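Local structure of TsrD (Streptomyces laurentii, 5X7L) at residues D63-D69 with A80-G86; L12-F16 with H27-L32; V104-I109 with W121-D125; L32-H38 with D114-H120. The protein is a member of the SnoaL-like polyketide cyclase family, with a cone-like alpha-plus-beta fold of the NTF2 clan, and pairs with a second copy of itself. All coordinates share one frame; numbering follows the deposited sequence.

Interaction 1 of 4, residues D63-D69 with A80-G86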
# COMPACT_ATOMS: atom_id res chain seq x y z
N ASP B 63 13.79 -6.71 -18.36
CA ASP B 63 13.97 -7.63 -17.23
C ASP B 63 12.92 -7.40 -16.15
O ASP B 63 13.22 -7.43 -14.96
CB ASP B 63 15.38 -7.50 -16.65
CG ASP B 63 15.69 -8.57 -15.62
OD1 ASP B 63 15.27 -9.73 -15.83
OD2 ASP B 63 16.34 -8.26 -14.60
N LEU B 64 11.68 -7.17 -16.57
CA LEU B 64 10.59 -6.93 -15.63
C LEU B 64 10.39 -8.15 -14.74
O LEU B 64 10.35 -9.28 -15.22
CB LEU B 64 9.30 -6.60 -16.38
CG LEU B 64 8.11 -6.13 -15.54
CD1 LEU B 64 7.22 -5.21 -16.36
CD2 LEU B 64 7.30 -7.30 -14.99
N SER B 65 10.27 -7.90 -13.44
CA SER B 65 9.91 -8.95 -12.50
C SER B 65 8.86 -8.45 -11.53
O SER B 65 9.01 -7.39 -10.92
CB SER B 65 11.14 -9.44 -11.73
OG SER B 65 10.78 -10.43 -10.78
N LEU B 66 7.79 -9.23 -11.40
CA LEU B 66 6.73 -8.95 -10.43
C LEU B 66 6.55 -10.20 -9.60
O LEU B 66 6.21 -11.26 -10.13
CB LEU B 66 5.43 -8.57 -11.14
CG LEU B 66 4.27 -8.14 -10.23
CD1 LEU B 66 4.61 -6.84 -9.51
CD2 LEU B 66 2.99 -7.99 -11.04
N THR B 67 6.80 -10.08 -8.30
CA THR B 67 6.73 -11.24 -7.42
C THR B 67 5.80 -10.97 -6.24
O THR B 67 5.60 -9.83 -5.82
CB THR B 67 8.12 -11.64 -6.90
OG1 THR B 67 8.74 -10.52 -6.27
CG2 THR B 67 9.00 -12.12 -8.06
N LEU B 68 5.21 -12.06 -5.75
CA LEU B 68 4.22 -12.00 -4.68
C LEU B 68 4.88 -12.24 -3.33
O LEU B 68 5.40 -13.33 -3.07
CB LEU B 68 3.13 -13.03 -4.94
CG LEU B 68 1.93 -13.02 -4.00
CD1 LEU B 68 1.19 -11.70 -4.04
CD2 LEU B 68 1.01 -14.17 -4.36
N ASP B 69 4.85 -11.22 -2.48
CA ASP B 69 5.44 -11.31 -1.14
C ASP B 69 4.45 -11.83 -0.11
O ASP B 69 4.84 -12.53 0.83
CB ASP B 69 5.95 -9.94 -0.70
CG ASP B 69 7.05 -9.42 -1.59
OD1 ASP B 69 8.06 -10.12 -1.76
OD2 ASP B 69 6.90 -8.30 -2.12
N ALA B 80 -2.71 -8.30 -2.30
CA ALA B 80 -1.43 -8.80 -2.77
C ALA B 80 -0.33 -7.77 -2.49
O ALA B 80 -0.38 -6.66 -3.01
CB ALA B 80 -1.49 -9.11 -4.26
N ARG B 81 0.63 -8.15 -1.65
CA ARG B 81 1.83 -7.35 -1.47
C ARG B 81 2.88 -7.89 -2.42
O ARG B 81 3.16 -9.09 -2.41
CB ARG B 81 2.33 -7.41 -0.02
CG ARG B 81 3.59 -6.58 0.20
CD ARG B 81 3.90 -6.35 1.67
NE ARG B 81 4.23 -7.58 2.39
CZ ARG B 81 5.45 -8.12 2.43
NH1 ARG B 81 6.46 -7.58 1.77
NH2 ARG B 81 5.65 -9.23 3.14
N MSE B 82 3.45 -7.02 -3.24
CA MSE B 82 4.33 -7.43 -4.33
C MSE B 82 5.58 -6.58 -4.41
O MSE B 82 5.64 -5.49 -3.83
CB MSE B 82 3.57 -7.37 -5.66
CG MSE B 82 2.44 -8.39 -5.72
SE MSE B 82 1.30 -8.19 -7.29
CE MSE B 82 0.26 -6.67 -6.66
N THR B 83 6.57 -7.10 -5.12
CA THR B 83 7.80 -6.39 -5.44
C THR B 83 7.91 -6.30 -6.96
O THR B 83 7.76 -7.30 -7.66
CB THR B 83 9.03 -7.10 -4.85
OG1 THR B 83 8.93 -7.10 -3.42
CG2 THR B 83 10.31 -6.38 -5.25
N PHE B 84 8.19 -5.10 -7.45
CA PHE B 84 8.22 -4.78 -8.87
C PHE B 84 9.60 -4.25 -9.21
O PHE B 84 10.04 -3.25 -8.63
CB PHE B 84 7.13 -3.75 -9.17
CG PHE B 84 7.07 -3.28 -10.59
CD1 PHE B 84 6.96 -4.18 -11.64
CD2 PHE B 84 7.04 -1.92 -10.87
CE1 PHE B 84 6.87 -3.73 -12.95
CE2 PHE B 84 6.95 -1.46 -12.18
CZ PHE B 84 6.87 -2.37 -13.21
N SER B 85 10.30 -4.91 -10.13
CA SER B 85 11.67 -4.53 -10.45
C SER B 85 11.95 -4.67 -11.94
O SER B 85 11.19 -5.31 -12.67
CB SER B 85 12.67 -5.38 -9.65
OG SER B 85 12.60 -6.74 -10.02
N GLY B 86 13.05 -4.08 -12.37
CA GLY B 86 13.46 -4.13 -13.76
C GLY B 86 14.45 -3.03 -14.08
O GLY B 86 15.02 -2.43 -13.17
O HOH W 1 14.04 -7.50 -12.36
O HOH W 2 10.43 -8.33 -8.43
O HOH W 3 6.74 -5.80 -0.54

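Interaction 2 of 4, residues L12-F16 with H27-L32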
# COMPACT_ATOMS: atom_id res chain seq x y z
N LEU B 12 -5.94 -16.96 -9.48
CA LEU B 12 -6.09 -15.63 -10.09
C LEU B 12 -4.78 -14.87 -10.04
O LEU B 12 -4.35 -14.27 -11.02
CB LEU B 12 -7.18 -14.80 -9.41
CG LEU B 12 -8.63 -15.29 -9.45
CD1 LEU B 12 -9.53 -14.30 -8.72
CD2 LEU B 12 -9.12 -15.50 -10.87
N MSE B 13 -4.13 -14.90 -8.88
CA MSE B 13 -2.87 -14.19 -8.70
C MSE B 13 -1.77 -14.74 -9.59
O MSE B 13 -0.95 -13.98 -10.09
CB MSE B 13 -2.41 -14.22 -7.25
CG MSE B 13 -3.25 -13.33 -6.34
SE MSE B 13 -3.33 -11.46 -6.92
CE MSE B 13 -1.43 -11.13 -7.23
N GLU B 14 -1.75 -16.06 -9.79
CA GLU B 14 -0.74 -16.64 -10.68
C GLU B 14 -0.89 -16.09 -12.10
O GLU B 14 0.10 -15.75 -12.75
CB GLU B 14 -0.83 -18.17 -10.70
CG GLU B 14 -0.36 -18.82 -9.40
N HIS B 15 -2.13 -15.97 -12.56
CA HIS B 15 -2.37 -15.37 -13.87
C HIS B 15 -2.00 -13.89 -13.90
O HIS B 15 -1.42 -13.42 -14.88
CB HIS B 15 -3.83 -15.54 -14.28
CG HIS B 15 -4.16 -16.92 -14.76
ND1 HIS B 15 -3.67 -17.42 -15.95
CD2 HIS B 15 -4.93 -17.90 -14.23
CE1 HIS B 15 -4.13 -18.65 -16.13
NE2 HIS B 15 -4.89 -18.96 -15.10
N PHE B 16 -2.33 -13.17 -12.84
CA PHE B 16 -2.00 -11.74 -12.77
C PHE B 16 -0.49 -11.54 -12.89
O PHE B 16 -0.02 -10.74 -13.70
CB PHE B 16 -2.52 -11.14 -11.46
CG PHE B 16 -2.31 -9.66 -11.34
CD1 PHE B 16 -3.19 -8.77 -11.94
CD2 PHE B 16 -1.23 -9.16 -10.64
CE1 PHE B 16 -3.00 -7.40 -11.82
CE2 PHE B 16 -1.03 -7.79 -10.52
CZ PHE B 16 -1.91 -6.91 -11.12
N HIS B 27 -3.14 -13.51 -20.16
CA HIS B 27 -3.29 -13.97 -18.78
C HIS B 27 -4.34 -13.19 -18.00
O HIS B 27 -4.97 -13.72 -17.09
CB HIS B 27 -1.96 -13.90 -18.05
CG HIS B 27 -1.05 -15.04 -18.35
ND1 HIS B 27 -1.31 -16.33 -17.92
CD2 HIS B 27 0.12 -15.10 -19.03
CE1 HIS B 27 -0.34 -17.13 -18.33
NE2 HIS B 27 0.54 -16.41 -19.01
N LEU B 28 -4.54 -11.92 -18.36
CA LEU B 28 -5.54 -11.09 -17.69
C LEU B 28 -6.96 -11.60 -17.91
O LEU B 28 -7.84 -11.34 -17.09
CB LEU B 28 -5.45 -9.63 -18.15
CG LEU B 28 -4.12 -8.93 -17.85
CD1 LEU B 28 -4.20 -7.49 -18.32
CD2 LEU B 28 -3.78 -9.00 -16.36
N ASP B 29 -7.19 -12.32 -19.00
CA ASP B 29 -8.53 -12.84 -19.26
C ASP B 29 -8.93 -13.87 -18.21
O ASP B 29 -10.12 -14.14 -18.03
CB ASP B 29 -8.61 -13.42 -20.66
CG ASP B 29 -8.44 -12.36 -21.72
OD1 ASP B 29 -9.16 -11.34 -21.65
OD2 ASP B 29 -7.56 -12.52 -22.59
N HIS B 30 -7.94 -14.43 -17.53
CA HIS B 30 -8.19 -15.46 -16.52
C HIS B 30 -8.19 -14.92 -15.10
O HIS B 30 -8.38 -15.69 -14.16
CB HIS B 30 -7.16 -16.57 -16.68
CG HIS B 30 -7.16 -17.17 -18.05
ND1 HIS B 30 -7.98 -18.22 -18.40
CD2 HIS B 30 -6.48 -16.83 -19.17
CE1 HIS B 30 -7.79 -18.52 -19.67
NE2 HIS B 30 -6.89 -17.68 -20.17
N CYS B 31 -7.99 -13.62 -14.93
CA CYS B 31 -8.06 -13.04 -13.58
C CYS B 31 -8.80 -11.71 -13.47
O CYS B 31 -9.20 -11.35 -12.36
CB CYS B 31 -6.65 -12.89 -12.98
SG CYS B 31 -5.54 -11.82 -13.90
N LEU B 32 -8.98 -10.98 -14.57
CA LEU B 32 -9.68 -9.69 -14.53
C LEU B 32 -11.04 -9.75 -15.20
O LEU B 32 -11.22 -10.39 -16.23
CB LEU B 32 -8.85 -8.59 -15.20
CG LEU B 32 -7.43 -8.36 -14.71
CD1 LEU B 32 -6.89 -7.08 -15.32
CD2 LEU B 32 -7.32 -8.30 -13.19

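Interaction 3 of 4, residues V104-I109 with W121-D125. With IPA (isopropyl alcohol), chain G.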
# COMPACT_ATOMS: atom_id res chain seq x y z
N VAL B 104 10.77 -1.71 -6.32
CA VAL B 104 9.86 -1.04 -5.39
C VAL B 104 8.74 -1.96 -4.94
O VAL B 104 8.35 -2.89 -5.65
CB VAL B 104 9.24 0.24 -5.99
CG1 VAL B 104 10.31 1.29 -6.22
CG2 VAL B 104 8.49 -0.06 -7.28
N GLY B 105 8.21 -1.68 -3.76
CA GLY B 105 7.09 -2.42 -3.24
C GLY B 105 5.76 -1.78 -3.61
O GLY B 105 5.67 -0.57 -3.86
N LEU B 106 4.73 -2.61 -3.63
CA LEU B 106 3.37 -2.14 -3.83
C LEU B 106 2.43 -3.08 -3.10
O LEU B 106 2.78 -4.22 -2.80
CB LEU B 106 3.02 -2.07 -5.32
CG LEU B 106 3.06 -3.39 -6.10
CD1 LEU B 106 2.00 -3.44 -7.19
CD2 LEU B 106 4.44 -3.71 -6.66
N ILE B 107 1.24 -2.56 -2.78
CA ILE B 107 0.17 -3.38 -2.25
C ILE B 107 -1.09 -3.07 -3.05
O ILE B 107 -1.49 -1.91 -3.14
CB ILE B 107 -0.08 -3.14 -0.75
CG1 ILE B 107 1.20 -3.41 0.06
CG2 ILE B 107 -1.23 -4.00 -0.26
CD1 ILE B 107 1.11 -2.99 1.51
N ASP B 108 -1.70 -4.11 -3.62
CA ASP B 108 -2.98 -4.00 -4.33
C ASP B 108 -4.07 -4.69 -3.54
O ASP B 108 -3.88 -5.83 -3.09
CB ASP B 108 -2.91 -4.67 -5.71
CG ASP B 108 -2.05 -3.92 -6.71
OD1 ASP B 108 -1.53 -2.83 -6.39
OD2 ASP B 108 -1.90 -4.44 -7.83
N ILE B 109 -5.20 -4.02 -3.39
CA ILE B 109 -6.41 -4.64 -2.86
C ILE B 109 -7.39 -4.79 -4.01
O ILE B 109 -7.77 -3.80 -4.63
CB ILE B 109 -7.04 -3.80 -1.73
CG1 ILE B 109 -6.04 -3.59 -0.60
CG2 ILE B 109 -8.32 -4.47 -1.23
CD1 ILE B 109 -6.52 -2.67 0.49
N TRP B 121 -7.67 -0.95 -5.37
CA TRP B 121 -7.14 0.20 -4.66
C TRP B 121 -5.70 -0.17 -4.35
O TRP B 121 -5.44 -1.30 -3.93
CB TRP B 121 -7.88 0.46 -3.35
CG TRP B 121 -9.36 0.64 -3.48
CD1 TRP B 121 -10.04 1.82 -3.54
CD2 TRP B 121 -10.34 -0.40 -3.55
NE1 TRP B 121 -11.39 1.58 -3.64
CE2 TRP B 121 -11.60 0.22 -3.65
CE3 TRP B 121 -10.28 -1.80 -3.53
CZ2 TRP B 121 -12.79 -0.50 -3.73
CZ3 TRP B 121 -11.47 -2.52 -3.62
CH2 TRP B 121 -12.71 -1.86 -3.71
N ASP B 122 -4.76 0.74 -4.54
CA ASP B 122 -3.36 0.37 -4.38
C ASP B 122 -2.52 1.49 -3.79
O ASP B 122 -2.93 2.65 -3.76
CB ASP B 122 -2.77 -0.05 -5.73
CG ASP B 122 -2.64 1.11 -6.68
OD1 ASP B 122 -3.67 1.64 -7.12
OD2 ASP B 122 -1.49 1.49 -6.99
N GLU B 123 -1.35 1.10 -3.29
CA GLU B 123 -0.27 2.04 -3.00
C GLU B 123 1.03 1.42 -3.47
O GLU B 123 1.27 0.22 -3.28
CB GLU B 123 -0.18 2.36 -1.50
CG GLU B 123 -1.42 2.99 -0.89
CD GLU B 123 -1.74 4.39 -1.40
OE1 GLU B 123 -0.92 5.00 -2.10
OE2 GLU B 123 -2.84 4.87 -1.07
N MSE B 124 1.87 2.24 -4.10
CA MSE B 124 3.20 1.82 -4.56
C MSE B 124 4.19 2.84 -4.05
O MSE B 124 3.85 4.01 -3.88
CB MSE B 124 3.23 1.74 -6.10
CG MSE B 124 4.64 1.56 -6.68
SE MSE B 124 4.69 1.47 -8.64
CE MSE B 124 4.26 -0.42 -8.67
N ASP B 125 5.43 2.41 -3.81
CA ASP B 125 6.49 3.31 -3.37
C ASP B 125 6.99 4.18 -4.53
O ASP B 125 8.11 3.99 -5.03
CB ASP B 125 7.63 2.50 -2.75
CG ASP B 125 8.75 3.36 -2.18
OD1 ASP B 125 8.54 4.58 -1.99
OD2 ASP B 125 9.84 2.81 -1.93
C1 IPA G . -3.59 -3.39 -10.40
C2 IPA G . -2.27 -2.73 -10.77
C3 IPA G . -2.31 -1.24 -10.49
O2 IPA G . -1.21 -3.32 -10.02
O HOH W 4 9.86 0.10 -2.13
O HOH W 5 0.28 -0.65 -7.29

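Interaction 4 of 4, residues L32-H38 with D114-H120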
# COMPACT_ATOMS: atom_id res chain seq x y z
N LEU B 32 -8.98 -10.98 -14.57
CA LEU B 32 -9.68 -9.69 -14.53
C LEU B 32 -11.04 -9.75 -15.20
O LEU B 32 -11.22 -10.39 -16.23
CB LEU B 32 -8.85 -8.59 -15.20
CG LEU B 32 -7.43 -8.36 -14.71
CD1 LEU B 32 -6.89 -7.08 -15.32
CD2 LEU B 32 -7.32 -8.30 -13.19
N HIS B 33 -11.98 -9.04 -14.59
CA HIS B 33 -13.32 -8.90 -15.14
C HIS B 33 -13.28 -8.14 -16.46
O HIS B 33 -12.56 -7.14 -16.58
CB HIS B 33 -14.19 -8.13 -14.13
CG HIS B 33 -15.65 -8.38 -14.29
ND1 HIS B 33 -16.39 -7.84 -15.31
CD2 HIS B 33 -16.52 -9.09 -13.53
CE1 HIS B 33 -17.65 -8.22 -15.19
NE2 HIS B 33 -17.76 -8.98 -14.12
N PRO B 34 -14.05 -8.58 -17.47
CA PRO B 34 -14.08 -7.82 -18.73
C PRO B 34 -14.52 -6.36 -18.55
O PRO B 34 -14.13 -5.50 -19.34
CB PRO B 34 -15.09 -8.60 -19.58
CG PRO B 34 -15.02 -9.99 -19.06
CD PRO B 34 -14.81 -9.84 -17.58
N GLU B 35 -15.31 -6.10 -17.51
CA GLU B 35 -15.78 -4.74 -17.21
C GLU B 35 -14.98 -4.12 -16.06
O GLU B 35 -15.52 -3.36 -15.26
CB GLU B 35 -17.28 -4.77 -16.88
CG GLU B 35 -18.13 -5.32 -18.01
CD GLU B 35 -19.61 -5.34 -17.68
OE1 GLU B 35 -20.02 -6.11 -16.79
OE2 GLU B 35 -20.36 -4.57 -18.31
N TYR B 36 -13.69 -4.45 -16.01
CA TYR B 36 -12.78 -3.94 -15.00
C TYR B 36 -12.89 -2.42 -14.84
O TYR B 36 -13.01 -1.70 -15.82
CB TYR B 36 -11.33 -4.29 -15.36
CG TYR B 36 -10.41 -4.20 -14.17
CD1 TYR B 36 -10.30 -5.27 -13.30
CD2 TYR B 36 -9.68 -3.05 -13.90
CE1 TYR B 36 -9.48 -5.21 -12.19
CE2 TYR B 36 -8.85 -2.98 -12.79
CZ TYR B 36 -8.76 -4.06 -11.94
OH TYR B 36 -7.95 -4.02 -10.83
N ARG B 37 -12.84 -1.96 -13.59
CA ARG B 37 -13.00 -0.54 -13.29
C ARG B 37 -11.71 0.02 -12.69
O ARG B 37 -11.54 0.03 -11.48
CB ARG B 37 -14.17 -0.32 -12.33
CG ARG B 37 -15.50 -0.90 -12.82
CD ARG B 37 -16.63 -0.65 -11.83
NE ARG B 37 -16.42 -1.29 -10.54
CZ ARG B 37 -16.81 -2.53 -10.22
NH1 ARG B 37 -17.44 -3.29 -11.11
NH2 ARG B 37 -16.58 -3.00 -9.01
N HIS B 38 -10.80 0.48 -13.55
CA HIS B 38 -9.57 1.09 -13.06
C HIS B 38 -9.91 2.40 -12.34
O HIS B 38 -10.72 3.19 -12.84
CB HIS B 38 -8.61 1.36 -14.22
CG HIS B 38 -7.20 1.61 -13.79
ND1 HIS B 38 -6.82 2.75 -13.12
CD2 HIS B 38 -6.08 0.87 -13.94
CE1 HIS B 38 -5.53 2.70 -12.86
NE2 HIS B 38 -5.05 1.57 -13.36
N ASP B 114 -18.00 -11.84 -9.81
CA ASP B 114 -18.16 -12.88 -10.82
C ASP B 114 -16.89 -13.72 -10.94
O ASP B 114 -16.50 -14.12 -12.03
CB ASP B 114 -18.53 -12.27 -12.17
CG ASP B 114 -19.78 -11.41 -12.10
OD1 ASP B 114 -20.80 -11.88 -11.56
OD2 ASP B 114 -19.74 -10.26 -12.59
N GLY B 115 -16.24 -13.97 -9.80
CA GLY B 115 -15.05 -14.82 -9.76
C GLY B 115 -13.77 -14.21 -10.32
O GLY B 115 -12.79 -14.93 -10.51
N LEU B 116 -13.78 -12.90 -10.56
CA LEU B 116 -12.63 -12.21 -11.16
C LEU B 116 -12.38 -10.89 -10.44
O LEU B 116 -13.28 -10.34 -9.81
CB LEU B 116 -12.89 -11.95 -12.65
CG LEU B 116 -13.07 -13.19 -13.53
CD1 LEU B 116 -13.67 -12.82 -14.87
CD2 LEU B 116 -11.75 -13.92 -13.73
N PHE B 117 -11.16 -10.37 -10.54
CA PHE B 117 -10.87 -9.04 -9.99
C PHE B 117 -11.56 -8.00 -10.87
O PHE B 117 -11.37 -7.98 -12.08
CB PHE B 117 -9.37 -8.75 -9.95
CG PHE B 117 -8.57 -9.73 -9.14
CD1 PHE B 117 -9.07 -10.32 -7.98
CD2 PHE B 117 -7.27 -10.05 -9.52
CE1 PHE B 117 -8.30 -11.20 -7.24
CE2 PHE B 117 -6.50 -10.93 -8.79
CZ PHE B 117 -7.01 -11.51 -7.65
N ALA B 118 -12.36 -7.13 -10.25
CA ALA B 118 -13.16 -6.15 -10.99
C ALA B 118 -12.75 -4.71 -10.74
O ALA B 118 -13.15 -3.81 -11.48
CB ALA B 118 -14.64 -6.33 -10.66
N GLN B 119 -11.95 -4.49 -9.70
CA GLN B 119 -11.57 -3.15 -9.30
C GLN B 119 -10.41 -3.28 -8.31
O GLN B 119 -10.26 -4.32 -7.69
CB GLN B 119 -12.80 -2.48 -8.68
CG GLN B 119 -12.56 -1.38 -7.70
CD GLN B 119 -13.84 -0.70 -7.25
OE1 GLN B 119 -14.95 -1.24 -7.39
NE2 GLN B 119 -13.69 0.49 -6.73
N HIS B 120 -9.59 -2.24 -8.19
CA HIS B 120 -8.52 -2.25 -7.19
C HIS B 120 -8.32 -0.90 -6.53
O HIS B 120 -8.73 0.14 -7.06
CB HIS B 120 -7.19 -2.71 -7.80
CG HIS B 120 -6.56 -1.72 -8.73
ND1 HIS B 120 -6.72 -1.77 -10.09
CD2 HIS B 120 -5.77 -0.64 -8.48
CE1 HIS B 120 -6.06 -0.77 -10.65
NE2 HIS B 120 -5.48 -0.07 -9.69

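Interaction 1 of 4, residues D63-D69 with A80-G86
Asp69 turns its carboxylate back beside its own backbone N (chi1 -63°), while Thr83, with the same first torsion, swings its hydroxyl up to meet it. The result is a short bond in which Thr83 OG1 donates to Asp69 OD2 at 2.7 Å, on the syn lone pair of that oxygen. Arg81 bends at chi3 (65°), which lays its guanidinium against Asp69; CB of Asp69 sits over one face of the group, 3.5 Å from Arg81 NH1. The carboxylate lies nearly parallel to the guanidinium but well out of its plane, so their long salt bridge rests on charge alone, with no N-H aimed at the oxygen. Water 3 bridges the two groups, accepting a hydrogen bond from Arg81 NH1 and lying 3.0 Å from Asp69 OD2.

The backbones run antiparallel, with axes at 146°. Ser65 and Ser85 form one hydrogen-bonded pair, Thr67 and Thr83 the next, and Asp69 N adds a bond of 2.7 Å to Arg81 O. Water 2 joins Ser65 OG, Ser85 OG and Thr83 O on the polar face. On the other face the apolar side chains pack against one another: Leu64 CD1 meets the edge of the Phe84 ring at CE1 (3.7 Å), Leu66 CD1 lies against Phe84 CB and Met82 CB, and Leu68 CD1 reaches Ala80 CB at 3.7 Å. Helix 6-22 packs on this side through Leu17 on Leu66 and Leu68. One polar face and one apolar face under a helix mark this as an amphipathic beta hairpin in the curved antiparallel sheet of the NTF2-like fold.

Interaction 2 of 4, residues L12-F16 with H27-L32
His15 and Phe16 on helix 6-22 meet the connection 27-32, which folds back along that helix in this alpha-plus-beta NTF2-like fold and leads into strand 32-33. The contact divides into a buried apolar half and a more exposed half made by three histidines.

On the buried side Cys31 is the wedge. Its SG sits between its own backbone N and carbonyl carbon (chi1 61°), which directs the sulfur at the helix, 3.6 Å from Phe16 N and 3.9 Å from Phe16 CB. Cys31 CB presses on Leu12 O at 3.3 Å, and Leu12 CD2 closes on His30 O. Phe16 CB starts off away from the connection, yet the rim of the ring still meets Leu32 CD2 near the ring plane, 4.3 Å from Phe16 CD1. Farther in, Phe16 touches Met50 of helix 47-60 and turns its ring edge-to-face with Phe110, evidence that this half belongs to the core.

The outer half faces solvent more, His30 being exposed, though its rings still pack closely. The His15 and His30 rings form an offset stack with planes 21° apart and centroids separated by 4.8 Å. His27 meets His15 rim to rim, each ND1 lying near the plane of the other ring. His15 ND1 and His27 ND1, 3.3 Å apart, share a long but nearly straight hydrogen bond whose donor may be either histidine, while His27 NE2 is bonded to Glu22, which ties down the far side of its ring. One face of His15 receives a CH-pi contact: His30 CB stands almost on the ring normal, 3.5 Å from the centroid of the His15 ring.

Interaction 3 of 4, residues V104-I109 with W121-D125
Strands 104-109 and 121-124 run antiparallel with axes at 171°, and paired bonds link Ile107 with Glu123 and Ile109 with Trp121, while Asp125 N bonds to Gly105 O (3.0 Å) at the end nearer Val104.

On one face Leu106 and Met124 lie side by side. The selenomethionine chain is extended to SE and bent there (chi3 -84°), which carries CE back over Leu106, 3.9 Å from its CD2. Farther along that face Asp108 and Asp122 also point the same way, their carboxylate planes nearly perpendicular. Asp108 OD1 comes within 3.1 Å of Asp122 CB. Asp108 OD1 and Asp122 OD2 are 4.4 Å apart, and water 5 bridges them by donating to both oxygens. Asp108 OD2 accepts a 2.6 Å bond from O2 of an isopropyl alcohol, probably from the crystallisation liquor.

The opposite face carries Ile109 and Trp121. Ile109 CG2 approaches Trp121 CE3 at 4.0 Å, and Ile109 O lies at the indole edge, near its plane.

In the sheet, strand 77-88 flanks 101-113 on its other side, with Leu106 touching Met82 and Phe84. Helix 126-132 begins after Asp125, whose OD1 caps Gly128 N, and it packs on Val104 through Leu129. The Ile107 and Trp121 face meets the second subunit: Ile107 packs on Ile107 of that chain, and Trp121 makes a cation-pi contact with its Arg81.

Interaction 4 of 4, residues L32-H38 with D114-H120
Tyr36 and His120 approach rim to rim, the phenol and imidazole planes 30° apart, where a short irregular edge segment joins strand 116-124 of the NTF2-like sheet. Tyr36 OH and His120 ND1 share a bond of 2.7 Å that either could donate. The first torsion of Tyr36 (chi1 -161°) places its ring across the backbone of 118-119, so one face looks onto Ala118 C and Gln119 CA while its edge receives Phe117 O. His120 then turns its own edge to the face of His38 in a T-shaped pair, planes at 87°, with His120 CE1 3.7 Å from His38 CD2. An isopropyl alcohol also lies close to the side chain of His120.

Arg37 points to the other side of the strand. Its guanidinium is nearly perpendicular to the Gln119 amide, but Gln119 OE1 lies in the guanidinium plane and takes a bond from Arg37 NH2 at 2.9 Å. A second, weak bond comes from Arg37 NE, and Glu113 adds a salt bridge to Arg37 NH2.

The backbones join by parallel pairing at Leu32 and Phe117, through His33 N to Phe117 O at 2.8 Å. A type I turn from His33 to Tyr36 then changes the direction of the chain, and Arg37 N resumes contact at Ala118 O. His33 is held at both ring nitrogens: ND1 accepts from Glu35 N, and NE2 donates in the ring plane to the anti lone pair of Asp114 OD2 at 2.8 Å.

From the N terminus, interaction 2 comes first, closing the short connection after helix 6-22 by folding 27-32 back on it. Leu32 is shared with interaction 4, whose partner 114-120 lies far along the chain; its long loop encloses helix 47-60 and all of interaction 1, the hairpin of 61-74 and 77-88. Interaction 3 closes the next hairpin, 101-113 with 116-124, and crosses interaction 4 because their segments alternate. Interactions 1 and 3 meet in the sheet, where Ala80 N lies 2.8 Å from Asp108 O. Helix 6-22 touches interaction 1 through Met13 and Phe16, and interaction 4 at Phe117, joining helix, sheet and edge segment.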